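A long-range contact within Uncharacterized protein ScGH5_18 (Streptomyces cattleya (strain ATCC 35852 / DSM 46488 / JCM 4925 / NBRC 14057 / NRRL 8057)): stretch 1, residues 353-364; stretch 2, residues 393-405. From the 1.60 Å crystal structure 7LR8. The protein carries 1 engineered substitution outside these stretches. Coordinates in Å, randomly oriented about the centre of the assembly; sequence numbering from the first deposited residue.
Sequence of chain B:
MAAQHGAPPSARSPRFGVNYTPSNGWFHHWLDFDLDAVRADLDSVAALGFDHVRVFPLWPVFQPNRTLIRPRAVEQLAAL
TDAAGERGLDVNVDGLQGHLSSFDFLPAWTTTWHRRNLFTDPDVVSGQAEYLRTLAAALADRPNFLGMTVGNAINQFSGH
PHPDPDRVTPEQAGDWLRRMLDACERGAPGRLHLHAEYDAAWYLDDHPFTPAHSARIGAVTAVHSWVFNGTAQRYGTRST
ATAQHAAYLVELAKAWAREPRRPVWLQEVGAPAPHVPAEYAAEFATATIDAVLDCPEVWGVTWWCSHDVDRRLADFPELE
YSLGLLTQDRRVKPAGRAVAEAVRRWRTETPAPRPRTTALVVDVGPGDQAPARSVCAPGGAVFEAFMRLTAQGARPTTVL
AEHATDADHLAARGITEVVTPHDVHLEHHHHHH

Stretch 1 353-364: PRPRTTALVVDV
Stretch 2 393-405: GARPTTVLAEHAT

Residues 353-364 and 393-405 of this chain pair as two parallel neighbours in a sheet, strand 358-362 running beside the strand that ends at Leu-400, with their axes at 44° and 4.1 Å apart at closest approach. Together they bury 894 Å² against each other.

Ahead of the strand, stretch 1 is extended, and Pro-353 (phi/psi -64/150) makes no contact. Arg-354 (-119/116; chi1 m, chi2 t, chi3 t) directs its CA-to-CB bond toward stretch 2, although its guanidinium leads away. Arg-354 O accepts a hydrogen bond from Arg-395 NH2 (2.8 Å), and Pro-355 (-62/159) O accepts another from Arg-395 NH1 (2.9 Å). One guanidinium thus holds two successive carbonyls. Arg-395 reaches them from a left-handed backbone (47/60) with chi1 m, chi2 t, chi3 p and chi4 -108°.

Arg-356 (-116/104; m, t, t, chi4 -149°) directs its CA-to-CB bond toward stretch 2 and is buried. Arg-356 NH1 donates to Pro-396 O at 2.7 Å, the acceptor lying near the guanidinium plane. The Arg-395 guanidinium is sandwiched between Arg-354 CB over one face and Arg-356 NE over the opposite face. The like charges come close, with Arg-356 NE 3.6 Å from Arg-395 NH2, but each group also finds hydrogen-bond partners elsewhere in the structure.

Thr-357 (-91/-8; chi1 t) directs its CA-to-CB bond away from stretch 2, breaking the extended run just before the strand. Thr-358 (-105/125; chi1 m) is tied to stretch 2 through two waters. Water 1 accepts from Thr-358 N (2.9 Å) and donates to Arg-395 O (2.8 Å); water 2 donates to Ala-394 O (2.7 Å) and lies 2.8 Å from Thr-358 OG1. Direct pairing then begins, as Thr-397 N donates to Thr-358 O (2.8 Å).

Ala-359 (-120/134) lies beside Thr-397, with CA atoms 4.6 Å apart. Ala-359 CB meets Thr-397 CG2 and Val-399 CG1, each at 3.7 Å, on the face shared with Val-361. Leu-360 (-90/134; chi1 t, chi2 p) pairs with Thr-398, likewise 4.6 Å between CA atoms. It bonds to the residues flanking its partner, as parallel register requires: Leu-360 N donates to Thr-397 O (2.9 Å), and Leu-360 O accepts from Val-399 N (3.0 Å).

Val-361 (-74/129; chi1 t) is opposite Val-399 (chi1 p), CA to CA 5.1 Å. Val-361 CG2 packs against Val-399 CG1 (4.3 Å) and Ala-404 CB (4.1 Å), while Val-361 CG1 is 4.2 Å from Ala-401 CB. Val-362 (-112/115; chi1 t) turns to the other face with Leu-360, Thr-398 and Leu-400, Val-362 CG2 lying 3.7 Å from Thr-398 CB. Its backbone closes the ladder: Val-362 N donates to Val-399 O (2.8 Å), and Val-362 O accepts from Ala-401 N (3.0 Å).

Beyond the strand, Asp-363 (-117/106; chi1 t) leaves only an aliphatic touch, Asp-363 CB to Ala-401 CB at 4.0 Å. At Ala-401 (-50/-41) stretch 2 curls into a turn, with His-403 N donating to Leu-400 O (2.8 Å), while Val-364 (-110/19; chi1 m) already stands clear.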

# COMPACT_ATOMS: atom_id res chain seq x y z
N PRO B 353 14.83 -15.96 -40.65
CA PRO B 353 13.60 -16.54 -40.11
C PRO B 353 13.09 -17.61 -41.06
O PRO B 353 13.31 -17.56 -42.27
CB PRO B 353 12.64 -15.35 -40.03
CG PRO B 353 13.13 -14.41 -41.07
CD PRO B 353 14.63 -14.57 -41.12
N ARG B 354 12.42 -18.60 -40.48
CA ARG B 354 11.85 -19.70 -41.25
C ARG B 354 10.34 -19.70 -41.04
O ARG B 354 9.88 -19.89 -39.90
CB ARG B 354 12.46 -21.05 -40.86
CG ARG B 354 13.96 -21.11 -41.08
CD ARG B 354 14.59 -22.42 -40.59
NE ARG B 354 15.99 -22.50 -41.00
CZ ARG B 354 16.43 -23.16 -42.07
NH1 ARG B 354 15.58 -23.84 -42.84
NH2 ARG B 354 17.72 -23.16 -42.37
N PRO B 355 9.56 -19.47 -42.09
CA PRO B 355 8.10 -19.45 -41.94
C PRO B 355 7.57 -20.79 -41.46
O PRO B 355 8.20 -21.84 -41.62
CB PRO B 355 7.59 -19.13 -43.35
CG PRO B 355 8.79 -18.55 -44.07
CD PRO B 355 9.98 -19.23 -43.48
N ARG B 356 6.37 -20.74 -40.89
CA ARG B 356 5.68 -21.92 -40.38
C ARG B 356 4.41 -22.11 -41.21
O ARG B 356 3.42 -21.39 -41.02
CB ARG B 356 5.38 -21.77 -38.89
CG ARG B 356 6.64 -21.69 -38.06
CD ARG B 356 6.35 -21.84 -36.56
NE ARG B 356 7.59 -22.18 -35.88
CZ ARG B 356 7.68 -22.92 -34.79
NH1 ARG B 356 6.59 -23.42 -34.22
NH2 ARG B 356 8.87 -23.17 -34.27
N THR B 357 4.44 -23.08 -42.12
CA THR B 357 3.35 -23.27 -43.07
C THR B 357 2.28 -24.24 -42.58
O THR B 357 1.25 -24.37 -43.25
CB THR B 357 3.91 -23.77 -44.41
OG1 THR B 357 2.95 -23.52 -45.44
CG2 THR B 357 4.20 -25.28 -44.33
N THR B 358 2.50 -24.93 -41.47
CA THR B 358 1.53 -25.86 -40.89
C THR B 358 0.89 -25.23 -39.66
O THR B 358 1.60 -24.82 -38.73
CB THR B 358 2.20 -27.18 -40.50
OG1 THR B 358 2.78 -27.81 -41.66
CG2 THR B 358 1.17 -28.13 -39.87
N ALA B 359 -0.44 -25.16 -39.65
CA ALA B 359 -1.17 -24.48 -38.59
C ALA B 359 -2.11 -25.45 -37.87
O ALA B 359 -2.82 -26.23 -38.50
CB ALA B 359 -1.98 -23.31 -39.14
N LEU B 360 -2.08 -25.40 -36.54
CA LEU B 360 -3.00 -26.17 -35.71
C LEU B 360 -4.25 -25.35 -35.44
O LEU B 360 -4.16 -24.17 -35.10
CB LEU B 360 -2.32 -26.55 -34.38
CG LEU B 360 -3.19 -27.17 -33.29
CD1 LEU B 360 -3.58 -28.59 -33.67
CD2 LEU B 360 -2.46 -27.14 -31.95
N VAL B 361 -5.42 -25.97 -35.60
CA VAL B 361 -6.68 -25.26 -35.40
C VAL B 361 -6.92 -25.03 -33.91
O VAL B 361 -6.87 -25.97 -33.11
CB VAL B 361 -7.85 -26.03 -36.02
CG1 VAL B 361 -9.17 -25.31 -35.72
CG2 VAL B 361 -7.64 -26.18 -37.52
N VAL B 362 -7.21 -23.78 -33.54
CA VAL B 362 -7.51 -23.41 -32.16
C VAL B 362 -8.98 -23.02 -32.09
O VAL B 362 -9.39 -22.01 -32.69
CB VAL B 362 -6.61 -22.27 -31.67
CG1 VAL B 362 -7.01 -21.85 -30.27
CG2 VAL B 362 -5.15 -22.71 -31.72
N ASP B 363 -9.77 -23.80 -31.36
CA ASP B 363 -11.20 -23.56 -31.18
C ASP B 363 -11.42 -23.30 -29.70
O ASP B 363 -11.36 -24.22 -28.89
CB ASP B 363 -12.02 -24.75 -31.67
CG ASP B 363 -13.52 -24.47 -31.70
OD1 ASP B 363 -13.98 -23.49 -31.09
OD2 ASP B 363 -14.25 -25.26 -32.34
N VAL B 364 -11.66 -22.03 -29.35
CA VAL B 364 -11.89 -21.63 -27.97
C VAL B 364 -13.34 -21.20 -27.76
O VAL B 364 -13.64 -20.50 -26.79
CB VAL B 364 -10.91 -20.52 -27.54
CG1 VAL B 364 -9.47 -21.02 -27.67
CG2 VAL B 364 -11.12 -19.27 -28.38
N GLY B 393 8.60 -32.26 -35.31
CA GLY B 393 9.36 -31.40 -36.19
C GLY B 393 8.54 -30.63 -37.20
O GLY B 393 9.11 -30.07 -38.15
N ALA B 394 7.22 -30.59 -37.04
CA ALA B 394 6.33 -29.87 -37.95
C ALA B 394 6.38 -28.36 -37.80
O ALA B 394 5.80 -27.66 -38.63
CB ALA B 394 4.89 -30.35 -37.75
N ARG B 395 7.05 -27.84 -36.77
CA ARG B 395 7.16 -26.40 -36.53
C ARG B 395 5.80 -25.70 -36.66
O ARG B 395 5.63 -24.81 -37.51
CB ARG B 395 8.18 -25.78 -37.48
CG ARG B 395 9.55 -26.51 -37.50
CD ARG B 395 10.61 -25.77 -38.37
NE ARG B 395 10.70 -24.37 -37.96
CZ ARG B 395 10.25 -23.35 -38.68
NH1 ARG B 395 9.71 -23.56 -39.87
NH2 ARG B 395 10.35 -22.11 -38.20
N PRO B 396 4.82 -26.08 -35.85
CA PRO B 396 3.46 -25.56 -36.05
C PRO B 396 3.32 -24.09 -35.67
O PRO B 396 3.97 -23.60 -34.75
CB PRO B 396 2.61 -26.44 -35.12
CG PRO B 396 3.56 -26.80 -33.99
CD PRO B 396 4.91 -26.99 -34.70
N THR B 397 2.45 -23.40 -36.41
CA THR B 397 1.82 -22.18 -35.92
C THR B 397 0.38 -22.54 -35.53
O THR B 397 0.02 -23.72 -35.47
CB THR B 397 1.87 -21.05 -36.96
OG1 THR B 397 1.38 -19.83 -36.35
CG2 THR B 397 1.02 -21.36 -38.19
N THR B 398 -0.44 -21.53 -35.26
CA THR B 398 -1.84 -21.75 -34.92
C THR B 398 -2.74 -20.89 -35.80
O THR B 398 -2.31 -19.87 -36.37
CB THR B 398 -2.14 -21.46 -33.43
OG1 THR B 398 -1.96 -20.06 -33.13
CG2 THR B 398 -1.23 -22.29 -32.53
N VAL B 399 -3.99 -21.32 -35.92
CA VAL B 399 -5.00 -20.58 -36.68
C VAL B 399 -6.34 -20.77 -35.98
O VAL B 399 -6.65 -21.86 -35.50
CB VAL B 399 -5.05 -21.04 -38.16
CG1 VAL B 399 -5.49 -22.49 -38.28
CG2 VAL B 399 -5.97 -20.13 -38.98
N LEU B 400 -7.13 -19.70 -35.91
CA LEU B 400 -8.45 -19.78 -35.29
C LEU B 400 -9.41 -20.61 -36.14
O LEU B 400 -9.34 -20.61 -37.37
CB LEU B 400 -9.04 -18.39 -35.08
CG LEU B 400 -8.50 -17.56 -33.92
CD1 LEU B 400 -9.29 -16.26 -33.84
CD2 LEU B 400 -8.61 -18.34 -32.61
N ALA B 401 -10.31 -21.32 -35.45
CA ALA B 401 -11.34 -22.11 -36.13
C ALA B 401 -12.07 -21.28 -37.19
O ALA B 401 -12.33 -21.77 -38.30
CB ALA B 401 -12.33 -22.67 -35.11
N GLU B 402 -12.39 -20.02 -36.87
CA GLU B 402 -13.12 -19.17 -37.79
C GLU B 402 -12.32 -18.84 -39.04
O GLU B 402 -12.90 -18.37 -40.03
CB GLU B 402 -13.53 -17.87 -37.09
CG GLU B 402 -12.39 -17.13 -36.43
CD GLU B 402 -12.86 -15.94 -35.59
OE1 GLU B 402 -13.12 -14.87 -36.18
OE2 GLU B 402 -12.97 -16.09 -34.35
N HIS B 403 -11.00 -19.07 -39.03
CA HIS B 403 -10.13 -18.79 -40.17
C HIS B 403 -9.56 -20.06 -40.79
O HIS B 403 -8.77 -19.96 -41.74
CB HIS B 403 -8.98 -17.87 -39.75
CG HIS B 403 -9.42 -16.52 -39.28
ND1 HIS B 403 -10.23 -15.70 -40.03
CD2 HIS B 403 -9.16 -15.84 -38.14
CE1 HIS B 403 -10.46 -14.57 -39.37
NE2 HIS B 403 -9.82 -14.63 -38.22
N ALA B 404 -9.95 -21.24 -40.30
CA ALA B 404 -9.32 -22.48 -40.75
C ALA B 404 -9.54 -22.76 -42.23
O ALA B 404 -8.76 -23.51 -42.83
CB ALA B 404 -9.84 -23.66 -39.91
N THR B 405 -10.58 -22.18 -42.84
CA THR B 405 -10.84 -22.34 -44.27
C THR B 405 -10.84 -21.01 -45.02
O THR B 405 -11.38 -20.91 -46.12
CB THR B 405 -12.17 -23.07 -44.50
OG1 THR B 405 -13.23 -22.31 -43.91
CG2 THR B 405 -12.13 -24.46 -43.89
O HOH W 1 5.14 -25.17 -40.22
O HOH W 2 5.50 -28.20 -41.22